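Local coordinates for aminotransferase (Neisseria meningitidis Z2491, PDB 3JTX), which probably transfers amino groups between amino acids and 2-oxo acids, using a pyridoxal phosphate cofactor held as a Schiff base on a lysine, at residues S183-L187 against D188-E192. Residues are numbered along the deposited sequence; the frame is centred on the assembly and turned at random.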
ATOM      1  N   SER A 183      23.768 -15.444   4.203  1.00 17.02           N
ATOM      2  CA  SER A 183      24.963 -14.946   3.553  1.00 17.07           C
ATOM      3  C   SER A 183      24.883 -13.447   3.334  1.00 16.36           C
ATOM      4  O   SER A 183      23.839 -12.923   2.911  1.00 15.85           O
ATOM      5  CB  SER A 183      25.159 -15.613   2.191  1.00 17.15           C
ATOM      6  OG  SER A 183      26.313 -15.056   1.539  1.00 21.25           O
ATOM      7  N   VAL A 184      25.993 -12.767   3.600  1.00 15.63           N
ATOM      8  CA  VAL A 184      26.111 -11.336   3.318  1.00 14.79           C
ATOM      9  C   VAL A 184      27.009 -11.176   2.087  1.00 14.60           C
ATOM     10  O   VAL A 184      28.179 -11.589   2.100  1.00 13.72           O
ATOM     11  CB  VAL A 184      26.676 -10.583   4.544  1.00 15.27           C
ATOM     12  CG1 VAL A 184      27.008  -9.125   4.214  1.00 14.94           C
ATOM     13  CG2 VAL A 184      25.664 -10.656   5.716  1.00 14.30           C
ATOM     14  N   LEU A 185      26.466 -10.601   1.018  1.00 13.73           N
ATOM     15  CA  LEU A 185      27.247 -10.391  -0.195  1.00 13.61           C
ATOM     16  C   LEU A 185      28.440  -9.488   0.155  1.00 14.87           C
ATOM     17  O   LEU A 185      28.280  -8.452   0.812  1.00 14.81           O
ATOM     18  CB  LEU A 185      26.391  -9.764  -1.297  1.00 13.56           C
ATOM     19  CG  LEU A 185      27.002  -9.784  -2.698  1.00 13.11           C
ATOM     20  CD1 LEU A 185      27.220 -11.226  -3.183  1.00 13.32           C
ATOM     21  CD2 LEU A 185      26.166  -8.988  -3.677  1.00 11.20           C
ATOM     22  N   ASP A 186      29.633  -9.889  -0.260  1.00 15.00           N
ATOM     23  CA  ASP A 186      30.821  -9.186   0.179  1.00 15.76           C
ATOM     24  C   ASP A 186      31.341  -8.225  -0.896  1.00 14.90           C
ATOM     25  O   ASP A 186      30.690  -8.030  -1.912  1.00 13.99           O
ATOM     26  CB  ASP A 186      31.864 -10.186   0.656  1.00 17.03           C
ATOM     27  CG  ASP A 186      32.317 -11.152  -0.421  1.00 20.66           C
ATOM     28  OD1 ASP A 186      31.935 -11.020  -1.610  1.00 25.64           O
ATOM     29  OD2 ASP A 186      33.058 -12.088  -0.056  1.00 27.09           O
ATOM     30  N   LEU A 187      32.494  -7.604  -0.673  1.00 13.97           N
ATOM     31  CA  LEU A 187      32.999  -6.663  -1.668  1.00 13.94           C
ATOM     32  C   LEU A 187      33.251  -7.303  -3.042  1.00 13.80           C
ATOM     33  O   LEU A 187      32.972  -6.680  -4.064  1.00 13.39           O
ATOM     34  CB  LEU A 187      34.252  -5.945  -1.174  1.00 13.90           C
ATOM     35  CG  LEU A 187      34.015  -4.822  -0.164  1.00 13.26           C
ATOM     36  CD1 LEU A 187      35.365  -4.380   0.399  1.00 13.78           C
ATOM     37  CD2 LEU A 187      33.230  -3.608  -0.772  1.00 14.59           C
ATOM     38  N   ASP A 188      33.760  -8.532  -3.072  1.00 14.50           N
ATOM     39  CA  ASP A 188      34.006  -9.214  -4.360  1.00 15.19           C
ATOM     40  C   ASP A 188      32.688  -9.473  -5.081  1.00 15.38           C
ATOM     41  O   ASP A 188      32.585  -9.264  -6.298  1.00 16.05           O
ATOM     42  CB  ASP A 188      34.752 -10.520  -4.157  1.00 15.83           C
ATOM     43  CG  ASP A 188      36.067 -10.313  -3.490  1.00 17.08           C
ATOM     44  OD1 ASP A 188      37.030  -9.932  -4.189  1.00 14.80           O
ATOM     45  OD2 ASP A 188      36.110 -10.516  -2.253  1.00 20.13           O
ATOM     46  N   GLY A 189      31.689  -9.892  -4.318  1.00 15.03           N
ATOM     47  CA  GLY A 189      30.361 -10.186  -4.869  1.00 14.92           C
ATOM     48  C   GLY A 189      29.701  -8.917  -5.379  1.00 14.33           C
ATOM     49  O   GLY A 189      29.133  -8.903  -6.465  1.00 14.26           O
ATOM     50  N   TRP A 190      29.777  -7.842  -4.603  1.00 14.13           N
ATOM     51  CA  TRP A 190      29.257  -6.547  -5.064  1.00 14.13           C
ATOM     52  C   TRP A 190      29.988  -6.040  -6.313  1.00 14.20           C
ATOM     53  O   TRP A 190      29.356  -5.564  -7.261  1.00 14.70           O
ATOM     54  CB  TRP A 190      29.283  -5.493  -3.939  1.00 14.22           C
ATOM     55  CG  TRP A 190      28.093  -5.592  -3.077  1.00 13.84           C
ATOM     56  CD1 TRP A 190      28.048  -5.954  -1.763  1.00 14.21           C
ATOM     57  CD2 TRP A 190      26.740  -5.393  -3.485  1.00 14.33           C
ATOM     58  NE1 TRP A 190      26.751  -5.941  -1.312  1.00 15.07           N
ATOM     59  CE2 TRP A 190      25.927  -5.609  -2.355  1.00 13.95           C
ATOM     60  CE3 TRP A 190      26.136  -5.041  -4.698  1.00 12.79           C
ATOM     61  CZ2 TRP A 190      24.545  -5.486  -2.405  1.00 14.14           C
ATOM     62  CZ3 TRP A 190      24.763  -4.899  -4.735  1.00 14.08           C
ATOM     63  CH2 TRP A 190      23.985  -5.138  -3.604  1.00 13.03           C
ATOM     64  N   LYS A 191      31.308  -6.131  -6.324  1.00 14.19           N
ATOM     65  CA  LYS A 191      32.061  -5.750  -7.508  1.00 14.55           C
ATOM     66  C   LYS A 191      31.590  -6.514  -8.748  1.00 14.45           C
ATOM     67  O   LYS A 191      31.448  -5.937  -9.820  1.00 14.63           O
ATOM     68  CB  LYS A 191      33.568  -5.950  -7.310  1.00 14.63           C
ATOM     69  CG  LYS A 191      34.342  -5.677  -8.608  1.00 16.87           C
ATOM     70  CD  LYS A 191      35.833  -5.689  -8.455  1.00 18.07           C
ATOM     71  CE  LYS A 191      36.514  -5.564  -9.836  1.00 19.40           C
ATOM     72  NZ  LYS A 191      36.212  -4.226 -10.457  1.00 21.09           N
ATOM     73  N   GLU A 192      31.366  -7.812  -8.607  1.00 14.97           N
ATOM     74  CA  GLU A 192      30.899  -8.614  -9.733  1.00 16.08           C
ATOM     75  C   GLU A 192      29.564  -8.121 -10.300  1.00 15.67           C
ATOM     76  O   GLU A 192      29.431  -7.960 -11.521  1.00 15.35           O
ATOM     77  CB  GLU A 192      30.790 -10.085  -9.341  1.00 16.82           C
ATOM     78  CG  GLU A 192      30.560 -11.003 -10.526  1.00 20.58           C
ATOM     79  CD  GLU A 192      30.666 -12.488 -10.192  1.00 24.42           C
ATOM     80  OE1 GLU A 192      30.671 -12.864  -8.996  1.00 25.44           O
ATOM     81  OE2 GLU A 192      30.714 -13.284 -11.157  1.00 26.14           O
TER
HETATM   82  O   HOH W   1      25.987  -7.099   1.308  1.00 16.41           O
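L185 and W190 meet where the loop after strand 169-175 turns into helix 187-200. L185 lays CD2 over one face of the indole, 3.6 Å from the centroid of the W190 five-membered ring, a CH-pi contact; its chi1 of -167° swings the chain away from the backbone N and toward the helix. Its other methyl, CD1, rests 3.7 Å from CA of G189, where the lack of a side chain allows so close an approach. At the ring edge, in plane, a water accepts from W190 NE1 and donates to L185 O, giving the indole N-H a partner. D186 is the N-cap: its short side chain, with CG between the backbone N and the carbonyl carbon (chi1 61°), turns OD1 back to accept from G189 N at 2.9 Å. The backbone takes over one residue on, W190 N giving a nearly straight bond to D186 O (2.8 Å). D188 adds a second carboxylate, its OD2 4.1 Å from D186 OD2; the two probably repel mildly, yet both would be favoured by the positive end of the helix dipole. Inward, L185 and W190 pack on V174 of the central sheet. The helix start thus combines a polar cap with an apolar contact that joins it to the sheet.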